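Local coordinates for hypothetical protein (Pseudomonas aeruginosa, PDB 1U69) that is of unknown function but belongs to the PhnB-like branch of the glyoxalase clan and has been proposed as a potential drug-resistance protein, at residues Asn7-Trp12 against Ile61-Leu66; Ala16-Ala21 against Leu52-Arg57; Thr22-Thr27 against Trp114-Gln119; Asn95-Asn100 against Gly108-Lys113. All coordinates share one frame; numbering follows the deposited sequence.

Contact 1: Asn7-Trp12 against Ile61-Leu66; sequences NTICLW and IPCLGL
I9 and L64 lie on neighbouring parallel strands, 7-12 and 61-66, joined by four backbone hydrogen bonds. P62 O accepts from I9 N, and I9 O from L64 N at 2.8 Å. L64 O then accepts from L11 N, and L11 O from L66 N at 2.9 Å. The donors are I9 and L11 on one strand and L64 and L66 on the other. CA-H...O contacts add to these bonds, the shortest from C63 CA to I9 O at 3.1 Å.

The apolar side chains meet on both faces of the sheet. On the face of I9 and C63, I9 CD1 touches I61 CG2 at 3.7 Å, and I9 CB lies 4.0 Å from C63 SG. On the face of C10 and W12, C10 SG is anti to the backbone N (chi1 -174°) and reaches L66 CB at 4.0 Å. L66 CD2 lies beside W12 CE3, also 4.0 Å away. These two side chains point the same way.

W12 NE1 bonds to G69 O. N7 to L11 also pair antiparallel with a strand of the second subunit, which carries the sheet across the interface. Direction and register are set by the four backbone bonds, while the side chains of both faces add apolar contact.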
loop_
_atom_site.group_PDB
_atom_site.type_symbol
_atom_site.label_atom_id
_atom_site.label_comp_id
_atom_site.label_asym_id
_atom_site.label_seq_id
_atom_site.Cartn_x
_atom_site.Cartn_y
_atom_site.Cartn_z
ATOM N N ASN A 7 8.097 -3.925 -9.233
ATOM C CA ASN A 7 7.398 -5.198 -9.404
ATOM C C ASN A 7 6.014 -4.904 -9.969
ATOM O O ASN A 7 5.243 -4.145 -9.388
ATOM C CB ASN A 7 7.304 -5.936 -8.055
ATOM C CG ASN A 7 6.712 -7.336 -8.179
ATOM O OD1 ASN A 7 6.710 -7.913 -9.258
ATOM N ND2 ASN A 7 6.186 -7.881 -7.070
ATOM N N THR A 8 5.721 -5.495 -11.115
ATOM C CA THR A 8 4.484 -5.241 -11.859
ATOM C C THR A 8 3.734 -6.553 -12.049
ATOM O O THR A 8 4.341 -7.570 -12.362
ATOM C CB THR A 8 4.845 -4.631 -13.235
ATOM O OG1 THR A 8 5.581 -3.406 -13.047
ATOM C CG2 THR A 8 3.604 -4.243 -14.031
ATOM N N ILE A 9 2.423 -6.536 -11.847
ATOM C CA ILE A 9 1.579 -7.716 -12.043
ATOM C C ILE A 9 1.326 -7.853 -13.542
ATOM O O ILE A 9 0.687 -6.983 -14.110
ATOM C CB ILE A 9 0.246 -7.556 -11.259
ATOM C CG1 ILE A 9 0.442 -7.726 -9.745
ATOM C CG2 ILE A 9 -0.805 -8.606 -11.705
ATOM C CD1 ILE A 9 1.554 -6.969 -9.113
ATOM N N CYS A 10 1.810 -8.927 -14.167
ATOM C CA CYS A 10 1.660 -9.155 -15.610
ATOM C C CYS A 10 0.575 -10.194 -15.864
ATOM O O CYS A 10 0.661 -11.307 -15.374
ATOM C CB CYS A 10 2.987 -9.619 -16.214
ATOM S SG CYS A 10 2.975 -9.755 -18.005
ATOM N N LEU A 11 -0.457 -9.806 -16.609
ATOM C CA LEU A 11 -1.595 -10.669 -16.880
ATOM C C LEU A 11 -1.663 -10.927 -18.374
ATOM O O LEU A 11 -1.546 -9.995 -19.167
ATOM C CB LEU A 11 -2.878 -10.006 -16.404
ATOM C CG LEU A 11 -2.939 -9.834 -14.881
ATOM C CD1 LEU A 11 -4.057 -8.883 -14.527
ATOM C CD2 LEU A 11 -3.108 -11.184 -14.208
ATOM N N TRP A 12 -1.859 -12.195 -18.733
ATOM C CA TRP A 12 -1.842 -12.667 -20.121
ATOM C C TRP A 12 -3.227 -12.513 -20.735
ATOM O O TRP A 12 -4.228 -12.898 -20.127
ATOM C CB TRP A 12 -1.424 -14.142 -20.142
ATOM C CG TRP A 12 -0.980 -14.702 -21.457
ATOM C CD1 TRP A 12 -1.766 -15.025 -22.521
ATOM C CD2 TRP A 12 0.353 -15.051 -21.819
ATOM N NE1 TRP A 12 -0.994 -15.544 -23.531
ATOM C CE2 TRP A 12 0.311 -15.573 -23.129
ATOM C CE3 TRP A 12 1.585 -14.978 -21.172
ATOM C CZ2 TRP A 12 1.451 -16.001 -23.803
ATOM C CZ3 TRP A 12 2.724 -15.404 -21.846
ATOM C CH2 TRP A 12 2.648 -15.902 -23.148
ATOM N N ILE A 61 -2.211 -1.059 -7.489
ATOM C CA ILE A 61 -1.391 -2.143 -8.024
ATOM C C ILE A 61 -0.957 -1.835 -9.459
ATOM O O ILE A 61 -1.809 -1.693 -10.352
ATOM C CB ILE A 61 -2.163 -3.499 -8.016
ATOM C CG1 ILE A 61 -2.658 -3.854 -6.614
ATOM C CG2 ILE A 61 -1.287 -4.608 -8.556
ATOM C CD1 ILE A 61 -1.601 -3.958 -5.579
ATOM N N PRO A 62 0.348 -1.757 -9.700
ATOM C CA PRO A 62 0.855 -1.570 -11.062
ATOM C C PRO A 62 0.758 -2.868 -11.860
ATOM O O PRO A 62 1.211 -3.911 -11.375
ATOM C CB PRO A 62 2.324 -1.172 -10.840
ATOM C CG PRO A 62 2.701 -1.841 -9.541
ATOM C CD PRO A 62 1.441 -1.826 -8.711
ATOM N N CYS A 63 0.165 -2.799 -13.046
ATOM C CA CYS A 63 -0.089 -3.975 -13.863
ATOM C C CYS A 63 0.376 -3.774 -15.287
ATOM O O CYS A 63 0.558 -2.642 -15.739
ATOM C CB CYS A 63 -1.572 -4.320 -13.874
ATOM S SG CYS A 63 -2.318 -4.669 -12.280
ATOM N N LEU A 64 0.584 -4.900 -15.969
ATOM C CA LEU A 64 0.908 -4.944 -17.388
ATOM C C LEU A 64 0.005 -6.010 -18.007
ATOM O O LEU A 64 -0.033 -7.138 -17.516
ATOM C CB LEU A 64 2.383 -5.330 -17.573
ATOM C CG LEU A 64 2.988 -5.191 -18.973
ATOM C CD1 LEU A 64 3.213 -3.715 -19.293
ATOM C CD2 LEU A 64 4.292 -5.982 -19.074
ATOM N N GLY A 65 -0.737 -5.640 -19.051
ATOM C CA GLY A 65 -1.511 -6.592 -19.838
ATOM C C GLY A 65 -0.680 -6.980 -21.051
ATOM O O GLY A 65 -0.244 -6.106 -21.807
ATOM N N LEU A 66 -0.464 -8.278 -21.240
ATOM C CA LEU A 66 0.393 -8.785 -22.307
ATOM C C LEU A 66 -0.441 -9.536 -23.316
ATOM O O LEU A 66 -1.086 -10.515 -22.967
ATOM C CB LEU A 66 1.437 -9.731 -21.708
ATOM C CG LEU A 66 2.358 -10.514 -22.651
ATOM C CD1 LEU A 66 3.203 -9.623 -23.541
ATOM C CD2 LEU A 66 3.283 -11.390 -21.798
#

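Contact 2: Ala16-Ala21 against Leu52-Arg57; sequences AALEAA and LTVEFR
V54 and A21 bury the most surface in this helix-on-sheet contact. Helix 17-27 follows strand 7-13 and packs on one face of the mixed sheet, running nearly along strand 51-58. Such a helix over a curved sheet is expected of the beta-alpha-beta-beta-beta modules of the glyoxalase clan. The short axes run at 14° to each other, 8.3 Å apart at their closest.

V54 points at the helix, and its two methyls divide the work. CG1 is anti to the backbone N (chi1 -180°) and meets A21 CB at 3.8 Å. CG2 goes to the first turn. It lies 3.9 Å from A17 CB and 3.7 Å from the backbone N of L18. The valine thus sits against two successive turns of the helix.

A21 CB also reaches the next inward-facing residue of the strand, F56. The single methyls of A17 and A21 are consistent with a close approach of the helix backbone to the sheet. A17 N bonds to N67 OD1 at the end of the adjacent strand 61-67. The L18 side chain also touches V36 on strand 31-38.

The F56 ring has A21 CA over one of its faces, and F56 CD2 lies 3.7 Å from A21 CB.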
loop_
_atom_site.group_PDB
_atom_site.type_symbol
_atom_site.label_atom_id
_atom_site.label_comp_id
_atom_site.label_asym_id
_atom_site.label_seq_id
_atom_site.Cartn_x
_atom_site.Cartn_y
_atom_site.Cartn_z
ATOM N N ALA A 16 -6.457 -8.886 -26.176
ATOM C CA ALA A 16 -7.499 -8.093 -25.518
ATOM C C ALA A 16 -6.987 -7.190 -24.389
ATOM O O ALA A 16 -7.799 -6.641 -23.633
ATOM C CB ALA A 16 -8.559 -9.024 -24.967
ATOM N N ALA A 17 -5.666 -7.026 -24.264
ATOM C CA ALA A 17 -5.091 -6.286 -23.134
ATOM C C ALA A 17 -5.614 -4.862 -23.012
ATOM O O ALA A 17 -5.899 -4.396 -21.909
ATOM C CB ALA A 17 -3.552 -6.279 -23.202
ATOM N N LEU A 18 -5.726 -4.157 -24.134
ATOM C CA LEU A 18 -6.192 -2.770 -24.088
ATOM C C LEU A 18 -7.659 -2.704 -23.669
ATOM O O LEU A 18 -8.024 -1.852 -22.872
ATOM C CB LEU A 18 -5.973 -2.055 -25.423
ATOM C CG LEU A 18 -6.312 -0.554 -25.446
ATOM C CD1 LEU A 18 -5.603 0.232 -24.334
ATOM C CD2 LEU A 18 -5.972 0.022 -26.830
ATOM N N GLU A 19 -8.490 -3.593 -24.211
ATOM C CA GLU A 19 -9.913 -3.625 -23.870
ATOM C C GLU A 19 -10.090 -3.895 -22.387
ATOM O O GLU A 19 -10.908 -3.249 -21.742
ATOM C CB GLU A 19 -10.687 -4.690 -24.665
ATOM C CG GLU A 19 -12.192 -4.720 -24.336
ATOM C CD GLU A 19 -12.934 -5.907 -24.920
ATOM O OE1 GLU A 19 -12.465 -6.469 -25.940
ATOM O OE2 GLU A 19 -14.005 -6.271 -24.374
ATOM N N ALA A 20 -9.341 -4.877 -21.872
ATOM C CA ALA A 20 -9.411 -5.253 -20.463
ATOM C C ALA A 20 -8.994 -4.105 -19.577
ATOM O O ALA A 20 -9.719 -3.745 -18.660
ATOM C CB ALA A 20 -8.552 -6.459 -20.193
ATOM N N ALA A 21 -7.829 -3.520 -19.860
ATOM C CA ALA A 21 -7.290 -2.416 -19.058
ATOM C C ALA A 21 -8.266 -1.243 -19.030
ATOM O O ALA A 21 -8.494 -0.620 -17.986
ATOM C CB ALA A 21 -5.957 -1.979 -19.614
ATOM N N LEU A 52 1.216 -4.746 -27.954
ATOM C CA LEU A 52 1.978 -5.823 -27.326
ATOM C C LEU A 52 1.730 -5.837 -25.817
ATOM O O LEU A 52 1.355 -6.870 -25.253
ATOM C CB LEU A 52 3.470 -5.681 -27.638
ATOM C CG LEU A 52 4.423 -6.697 -27.015
ATOM C CD1 LEU A 52 4.076 -8.085 -27.485
ATOM C CD2 LEU A 52 5.863 -6.359 -27.351
ATOM N N THR A 53 1.956 -4.702 -25.160
ATOM C CA THR A 53 1.597 -4.561 -23.745
ATOM C C THR A 53 0.858 -3.266 -23.465
ATOM O O THR A 53 0.954 -2.285 -24.209
ATOM C CB THR A 53 2.816 -4.621 -22.809
ATOM O OG1 THR A 53 3.736 -3.554 -23.114
ATOM C CG2 THR A 53 3.593 -5.920 -22.960
ATOM N N VAL A 54 0.163 -3.266 -22.335
ATOM C CA VAL A 54 -0.540 -2.087 -21.841
ATOM C C VAL A 54 -0.218 -1.950 -20.354
ATOM O O VAL A 54 -0.464 -2.876 -19.577
ATOM C CB VAL A 54 -2.059 -2.232 -22.002
ATOM C CG1 VAL A 54 -2.753 -0.989 -21.480
ATOM C CG2 VAL A 54 -2.455 -2.520 -23.470
ATOM N N GLU A 55 0.348 -0.816 -19.970
ATOM C CA GLU A 55 0.557 -0.515 -18.556
ATOM C C GLU A 55 -0.729 0.060 -17.997
ATOM O O GLU A 55 -1.342 0.923 -18.604
ATOM C CB GLU A 55 1.706 0.471 -18.354
ATOM C CG GLU A 55 3.072 0.004 -18.834
ATOM C CD GLU A 55 4.128 1.084 -18.647
ATOM O OE1 GLU A 55 4.198 1.669 -17.545
ATOM O OE2 GLU A 55 4.858 1.377 -19.595
ATOM N N PHE A 56 -1.155 -0.439 -16.841
ATOM C CA PHE A 56 -2.323 0.105 -16.162
ATOM C C PHE A 56 -2.188 -0.060 -14.664
ATOM O O PHE A 56 -1.283 -0.741 -14.210
ATOM C CB PHE A 56 -3.627 -0.505 -16.704
ATOM C CG PHE A 56 -3.827 -1.991 -16.410
ATOM C CD1 PHE A 56 -4.610 -2.408 -15.339
ATOM C CD2 PHE A 56 -3.294 -2.963 -17.252
ATOM C CE1 PHE A 56 -4.817 -3.771 -15.097
ATOM C CE2 PHE A 56 -3.536 -4.310 -17.022
ATOM C CZ PHE A 56 -4.288 -4.701 -15.947
ATOM N N ARG A 57 -3.030 0.631 -13.906
ATOM C CA ARG A 57 -2.995 0.539 -12.450
ATOM C C ARG A 57 -4.381 0.257 -11.962
ATOM O O ARG A 57 -5.333 0.898 -12.417
ATOM C CB ARG A 57 -2.485 1.844 -11.828
ATOM C CG ARG A 57 -2.215 1.779 -10.323
ATOM C CD ARG A 57 -1.749 3.098 -9.736
ATOM N NE ARG A 57 -2.497 4.159 -10.387
ATOM C CZ ARG A 57 -1.999 5.010 -11.287
ATOM N NH1 ARG A 57 -0.703 5.013 -11.617
ATOM N NH2 ARG A 57 -2.796 5.905 -11.830
#

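Contact 3: Thr22-Thr27 against Trp114-Gln119; sequences TFYAET and WGISWQ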
loop_
_atom_site.group_PDB
_atom_site.type_symbol
_atom_site.label_atom_id
_atom_site.label_comp_id
_atom_site.label_asym_id
_atom_site.label_seq_id
_atom_site.Cartn_x
_atom_site.Cartn_y
_atom_site.Cartn_z
ATOM N N THR A 22 -8.841 -0.952 -20.187
ATOM C CA THR A 22 -9.796 0.133 -20.315
ATOM C C THR A 22 -11.030 -0.163 -19.470
ATOM O O THR A 22 -11.545 0.711 -18.783
ATOM C CB THR A 22 -10.188 0.320 -21.782
ATOM O OG1 THR A 22 -9.031 0.702 -22.537
ATOM C CG2 THR A 22 -11.153 1.478 -21.933
ATOM N N PHE A 23 -11.514 -1.399 -19.541
ATOM C CA PHE A 23 -12.648 -1.825 -18.722
ATOM C C PHE A 23 -12.352 -1.685 -17.230
ATOM O O PHE A 23 -13.190 -1.208 -16.473
ATOM C CB PHE A 23 -13.028 -3.281 -19.055
ATOM C CG PHE A 23 -14.084 -3.869 -18.140
ATOM C CD1 PHE A 23 -15.404 -3.506 -18.260
ATOM C CD2 PHE A 23 -13.740 -4.774 -17.152
ATOM C CE1 PHE A 23 -16.363 -4.037 -17.402
ATOM C CE2 PHE A 23 -14.702 -5.311 -16.298
ATOM C CZ PHE A 23 -16.007 -4.936 -16.431
ATOM N N TYR A 24 -11.173 -2.116 -16.797
ATOM C CA TYR A 24 -10.864 -2.047 -15.380
ATOM C C TYR A 24 -10.827 -0.579 -14.951
ATOM O O TYR A 24 -11.288 -0.228 -13.875
ATOM C CB TYR A 24 -9.525 -2.710 -15.061
ATOM C CG TYR A 24 -9.371 -4.168 -15.446
ATOM C CD1 TYR A 24 -10.440 -5.070 -15.402
ATOM C CD2 TYR A 24 -8.131 -4.657 -15.836
ATOM C CE1 TYR A 24 -10.269 -6.410 -15.748
ATOM C CE2 TYR A 24 -7.948 -5.993 -16.161
ATOM C CZ TYR A 24 -9.026 -6.865 -16.136
ATOM O OH TYR A 24 -8.829 -8.190 -16.461
ATOM N N ALA A 25 -10.298 0.275 -15.813
ATOM C CA ALA A 25 -10.113 1.683 -15.473
ATOM C C ALA A 25 -11.447 2.414 -15.287
ATOM O O ALA A 25 -11.554 3.342 -14.473
ATOM C CB ALA A 25 -9.246 2.373 -16.521
ATOM N N GLU A 26 -12.464 1.979 -16.018
ATOM C CA GLU A 26 -13.765 2.620 -15.927
ATOM C C GLU A 26 -14.651 1.943 -14.878
ATOM O O GLU A 26 -15.666 2.499 -14.479
ATOM C CB GLU A 26 -14.437 2.683 -17.297
ATOM C CG GLU A 26 -14.760 1.342 -17.910
ATOM C CD GLU A 26 -14.985 1.405 -19.416
ATOM O OE1 GLU A 26 -14.866 2.499 -20.014
ATOM O OE2 GLU A 26 -15.271 0.339 -19.991
ATOM N N THR A 27 -14.231 0.770 -14.404
ATOM C CA THR A 27 -15.009 -0.029 -13.458
ATOM C C THR A 27 -14.595 0.213 -12.021
ATOM O O THR A 27 -15.422 0.473 -11.176
ATOM C CB THR A 27 -14.855 -1.524 -13.786
ATOM O OG1 THR A 27 -15.507 -1.810 -15.035
ATOM C CG2 THR A 27 -15.586 -2.407 -12.771
ATOM N N TRP A 114 -12.129 -12.111 -19.413
ATOM C CA TRP A 114 -10.853 -12.637 -19.909
ATOM C C TRP A 114 -10.373 -13.793 -19.039
ATOM O O TRP A 114 -9.288 -14.331 -19.243
ATOM C CB TRP A 114 -9.831 -11.483 -20.003
ATOM C CG TRP A 114 -10.423 -10.382 -20.827
ATOM C CD1 TRP A 114 -10.466 -10.321 -22.190
ATOM C CD2 TRP A 114 -11.176 -9.259 -20.357
ATOM N NE1 TRP A 114 -11.167 -9.208 -22.596
ATOM C CE2 TRP A 114 -11.608 -8.534 -21.491
ATOM C CE3 TRP A 114 -11.504 -8.769 -19.090
ATOM C CZ2 TRP A 114 -12.353 -7.368 -21.391
ATOM C CZ3 TRP A 114 -12.244 -7.620 -18.993
ATOM C CH2 TRP A 114 -12.669 -6.929 -20.138
ATOM N N GLY A 115 -11.229 -14.203 -18.102
ATOM C CA GLY A 115 -10.993 -15.368 -17.278
ATOM C C GLY A 115 -10.228 -15.124 -16.000
ATOM O O GLY A 115 -9.903 -16.094 -15.308
ATOM N N ILE A 116 -9.955 -13.862 -15.670
ATOM C CA ILE A 116 -9.173 -13.537 -14.470
ATOM C C ILE A 116 -10.091 -13.557 -13.261
ATOM O O ILE A 116 -11.218 -13.069 -13.324
ATOM C CB ILE A 116 -8.492 -12.176 -14.648
ATOM C CG1 ILE A 116 -7.404 -12.314 -15.720
ATOM C CG2 ILE A 116 -7.936 -11.663 -13.328
ATOM C CD1 ILE A 116 -7.055 -11.055 -16.383
ATOM N N SER A 117 -9.612 -14.126 -12.167
ATOM C CA SER A 117 -10.392 -14.237 -10.944
ATOM C C SER A 117 -10.301 -12.972 -10.088
ATOM O O SER A 117 -9.217 -12.442 -9.845
ATOM C CB SER A 117 -9.922 -15.429 -10.102
ATOM O OG SER A 117 -10.354 -16.679 -10.653
ATOM N N TRP A 118 -11.453 -12.497 -9.639
ATOM C CA TRP A 118 -11.561 -11.395 -8.694
ATOM C C TRP A 118 -12.311 -11.890 -7.473
ATOM O O TRP A 118 -13.196 -12.725 -7.605
ATOM C CB TRP A 118 -12.346 -10.233 -9.321
ATOM C CG TRP A 118 -11.665 -9.620 -10.483
ATOM C CD1 TRP A 118 -11.645 -10.093 -11.759
ATOM C CD2 TRP A 118 -10.872 -8.431 -10.485
ATOM N NE1 TRP A 118 -10.895 -9.265 -12.561
ATOM C CE2 TRP A 118 -10.408 -8.238 -11.802
ATOM C CE3 TRP A 118 -10.510 -7.500 -9.503
ATOM C CZ2 TRP A 118 -9.608 -7.159 -12.168
ATOM C CZ3 TRP A 118 -9.702 -6.430 -9.870
ATOM C CH2 TRP A 118 -9.256 -6.276 -11.188
ATOM N N GLN A 119 -11.945 -11.386 -6.297
ATOM C CA GLN A 119 -12.716 -11.568 -5.075
ATOM C C GLN A 119 -13.208 -10.192 -4.637
ATOM O O GLN A 119 -12.417 -9.269 -4.489
ATOM C CB GLN A 119 -11.862 -12.162 -3.960
ATOM C CG GLN A 119 -11.330 -13.557 -4.225
ATOM C CD GLN A 119 -10.406 -13.981 -3.109
ATOM O OE1 GLN A 119 -10.834 -14.030 -1.954
ATOM N NE2 GLN A 119 -9.137 -14.260 -3.429
#
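Y24 and W118 form an edge-to-face pair, in which the edge of the indole is directed at the face of the phenol ring. W118 CZ2 lies over that face, toward the rim, 3.7 Å from Y24 CE1. The ring planes are at 61°.

Two further aromatic pairs are oblique. W114 meets Y24 with planes at 85°, and their side chains slide past each other in opposite directions. W114 meets F23 at 57°, with F23 CD2 3.7 Å from W114 CZ3. F23 CD2 lies at the edge of the indole, near its plane.

F23, Y24, W114 and W118 form an aromatic cluster. It joins helix 17-27, which packs on one four-stranded sheet, to strand 117-122 of the other and the loop before it.

Carbon atoms also pack against the phenol oxygen. I116 CD1 lies 3.4 Å from Y24 OH, and W114 CE3 is 3.8 Å from the same oxygen.

Y24 OH bonds to D112 OD2 and to Y13 OH, so two partners hold it. W118 NE1 shares D112 OD2. Within the helix, T27 OG1 donates to F23 O at 2.8 Å, from above the carbonyl plane, and lies over one face of the F23 ring.

Contact 4: Asn95-Asn100 against Gly108-Lys113; sequences NAIVDN and GWCRDK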
loop_
_atom_site.group_PDB
_atom_site.type_symbol
_atom_site.label_atom_id
_atom_site.label_comp_id
_atom_site.label_asym_id
_atom_site.label_seq_id
_atom_site.Cartn_x
_atom_site.Cartn_y
_atom_site.Cartn_z
ATOM N N ASN A 95 -21.240 -7.050 -9.747
ATOM C CA ASN A 95 -22.085 -7.019 -10.930
ATOM C C ASN A 95 -21.318 -6.573 -12.170
ATOM O O ASN A 95 -21.543 -7.097 -13.259
ATOM C CB ASN A 95 -23.279 -6.116 -10.691
ATOM C CG ASN A 95 -24.306 -6.737 -9.768
ATOM O OD1 ASN A 95 -24.404 -7.965 -9.640
ATOM N ND2 ASN A 95 -25.076 -5.883 -9.101
ATOM N N ALA A 96 -20.409 -5.620 -12.007
ATOM C CA ALA A 96 -19.619 -5.135 -13.137
ATOM C C ALA A 96 -18.799 -6.237 -13.780
ATOM O O ALA A 96 -18.814 -6.390 -15.004
ATOM C CB ALA A 96 -18.721 -3.988 -12.701
ATOM N N ILE A 97 -18.111 -7.024 -12.946
ATOM C CA ILE A 97 -17.241 -8.094 -13.423
ATOM C C ILE A 97 -18.086 -9.203 -14.046
ATOM O O ILE A 97 -17.790 -9.703 -15.137
ATOM C CB ILE A 97 -16.344 -8.636 -12.264
ATOM C CG1 ILE A 97 -15.399 -7.533 -11.755
ATOM C CG2 ILE A 97 -15.559 -9.851 -12.702
ATOM C CD1 ILE A 97 -14.976 -7.709 -10.305
ATOM N N VAL A 98 -19.135 -9.599 -13.345
ATOM C CA VAL A 98 -19.942 -10.736 -13.745
ATOM C C VAL A 98 -20.753 -10.401 -15.000
ATOM O O VAL A 98 -20.815 -11.187 -15.950
ATOM C CB VAL A 98 -20.880 -11.165 -12.586
ATOM C CG1 VAL A 98 -21.922 -12.194 -13.058
ATOM C CG2 VAL A 98 -20.057 -11.738 -11.439
ATOM N N ASP A 99 -21.326 -9.214 -15.024
ATOM C CA ASP A 99 -22.189 -8.854 -16.139
ATOM C C ASP A 99 -21.422 -8.691 -17.445
ATOM O O ASP A 99 -21.965 -8.980 -18.491
ATOM C CB ASP A 99 -22.941 -7.558 -15.876
ATOM C CG ASP A 99 -23.955 -7.675 -14.758
ATOM O OD1 ASP A 99 -24.388 -8.804 -14.413
ATOM O OD2 ASP A 99 -24.363 -6.648 -14.177
ATOM N N ASN A 100 -20.200 -8.173 -17.406
ATOM C CA ASN A 100 -19.457 -7.946 -18.652
ATOM C C ASN A 100 -18.773 -9.207 -19.146
ATOM O O ASN A 100 -17.546 -9.274 -19.191
ATOM C CB ASN A 100 -18.432 -6.818 -18.516
ATOM C CG ASN A 100 -17.592 -6.627 -19.789
ATOM O OD1 ASN A 100 -18.126 -6.489 -20.904
ATOM N ND2 ASN A 100 -16.275 -6.628 -19.627
ATOM N N GLY A 108 -17.586 -14.760 -2.637
ATOM C CA GLY A 108 -17.036 -13.488 -3.095
ATOM C C GLY A 108 -16.163 -13.586 -4.330
ATOM O O GLY A 108 -15.788 -12.569 -4.902
ATOM N N TRP A 109 -15.836 -14.802 -4.755
ATOM C CA TRP A 109 -15.095 -15.016 -5.990
ATOM C C TRP A 109 -15.990 -14.884 -7.218
ATOM O O TRP A 109 -17.130 -15.367 -7.238
ATOM C CB TRP A 109 -14.467 -16.405 -5.996
ATOM C CG TRP A 109 -13.372 -16.634 -4.963
ATOM C CD1 TRP A 109 -13.494 -16.647 -3.601
ATOM C CD2 TRP A 109 -12.002 -16.930 -5.242
ATOM N NE1 TRP A 109 -12.277 -16.922 -3.016
ATOM C CE2 TRP A 109 -11.342 -17.099 -4.005
ATOM C CE3 TRP A 109 -11.255 -17.060 -6.427
ATOM C CZ2 TRP A 109 -9.972 -17.392 -3.920
ATOM C CZ3 TRP A 109 -9.893 -17.358 -6.337
ATOM C CH2 TRP A 109 -9.278 -17.518 -5.090
ATOM N N CYS A 110 -15.438 -14.272 -8.255
ATOM C CA CYS A 110 -16.044 -14.205 -9.568
ATOM C C CYS A 110 -14.922 -14.130 -10.611
ATOM O O CYS A 110 -13.726 -14.184 -10.272
ATOM C CB CYS A 110 -16.990 -13.005 -9.644
ATOM S SG CYS A 110 -16.187 -11.413 -9.359
ATOM N N ARG A 111 -15.301 -14.092 -11.879
ATOM C CA ARG A 111 -14.360 -14.140 -12.980
ATOM C C ARG A 111 -14.747 -13.120 -14.028
ATOM O O ARG A 111 -15.927 -12.958 -14.334
ATOM C CB ARG A 111 -14.353 -15.541 -13.592
ATOM C CG ARG A 111 -13.927 -16.600 -12.624
ATOM C CD ARG A 111 -13.076 -17.691 -13.225
ATOM N NE ARG A 111 -13.846 -18.449 -14.191
ATOM C CZ ARG A 111 -14.303 -19.683 -14.013
ATOM N NH1 ARG A 111 -14.054 -20.358 -12.884
ATOM N NH2 ARG A 111 -15.015 -20.242 -14.978
ATOM N N ASP A 112 -13.756 -12.437 -14.593
ATOM C CA ASP A 112 -14.045 -11.460 -15.640
ATOM C C ASP A 112 -14.084 -12.105 -17.032
ATOM O O ASP A 112 -13.879 -13.309 -17.202
ATOM C CB ASP A 112 -13.127 -10.223 -15.569
ATOM C CG ASP A 112 -11.676 -10.490 -15.936
ATOM O OD1 ASP A 112 -11.382 -11.460 -16.669
ATOM O OD2 ASP A 112 -10.764 -9.684 -15.560
ATOM N N LYS A 113 -14.370 -11.262 -18.019
ATOM C CA LYS A 113 -14.525 -11.666 -19.406
ATOM C C LYS A 113 -13.316 -12.410 -19.951
ATOM O O LYS A 113 -13.468 -13.240 -20.845
ATOM C CB LYS A 113 -14.762 -10.403 -20.247
ATOM C CG LYS A 113 -14.904 -10.626 -21.734
ATOM C CD LYS A 113 -15.438 -9.382 -22.422
ATOM C CE LYS A 113 -15.661 -9.626 -23.901
ATOM N NZ LYS A 113 -15.875 -8.362 -24.632
HETATM O O HOH W 1 -15.856 -8.957 -17.029
#
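I97 faces C110 and the turn after it. Its CG2 branch does most of the touching. CG2 is anti to the backbone N, while CG1 is anti to the carbonyl carbon (chi1 -63°). CG2 comes within 3.7 Å of C110 SG, 3.5 Å of R111 O and 3.8 Å of D112 CB. C110 points toward the helix. Its SG sits between the backbone N and the carbonyl carbon (chi1 60°), where it meets both I97 CG2 and I97 CD1, the latter at 4.0 Å. V98 comes from the neighbouring position, with CG2 3.8 Å from C110 CB.

N100 and K113 cross obliquely beyond the helix end. K113 CB lies 3.2 Å from N100 O, and N100 ND2 lies 4.0 Å from K113 CD. The lysine chain is extended, and its NZ forms a salt bridge with E19 on helix 17-27. R111 points away from the helix and pairs with E76.

One water joins the two segments. It donates to I97 O and N100 O and accepts from K113 N, so it links two carbonyls at the helix end to the K113 N-H of the loop after the strand. D112 turns its carboxylate away from the helix. OD1 takes the backbone N-H groups of W114 and I116, while OD2 serves the aromatic cluster.

The arrangement is a helix covering one face of a four-stranded mixed sheet, as in the second beta-alpha-beta-beta-beta module of a glyoxalase-like fold.

Overall arrangement
Contacts 1 and 2 share one mixed sheet, and contacts 3 and 4 share the other. Strands 61-66 and 52-57 are neighbours, with G65 N 2.8 Å from V54 O. In the other sheet C110 N lies 2.8 Å from W118 O. Helix 17-27 joins the two halves: it supplies contact 2 with its first turns and contact 3 with its last. F56 CE1 meets Y24 CD2 at 3.5 Å. Contacts 3 and 4 are also joined through side chains, with Y24 OH 2.6 Å from D112 OD2. Contacts 2 and 4 meet where E19 OE2 lies 2.8 Å from K113 NZ. Contacts 1 and 4 do not touch, with centres about 19 Å apart.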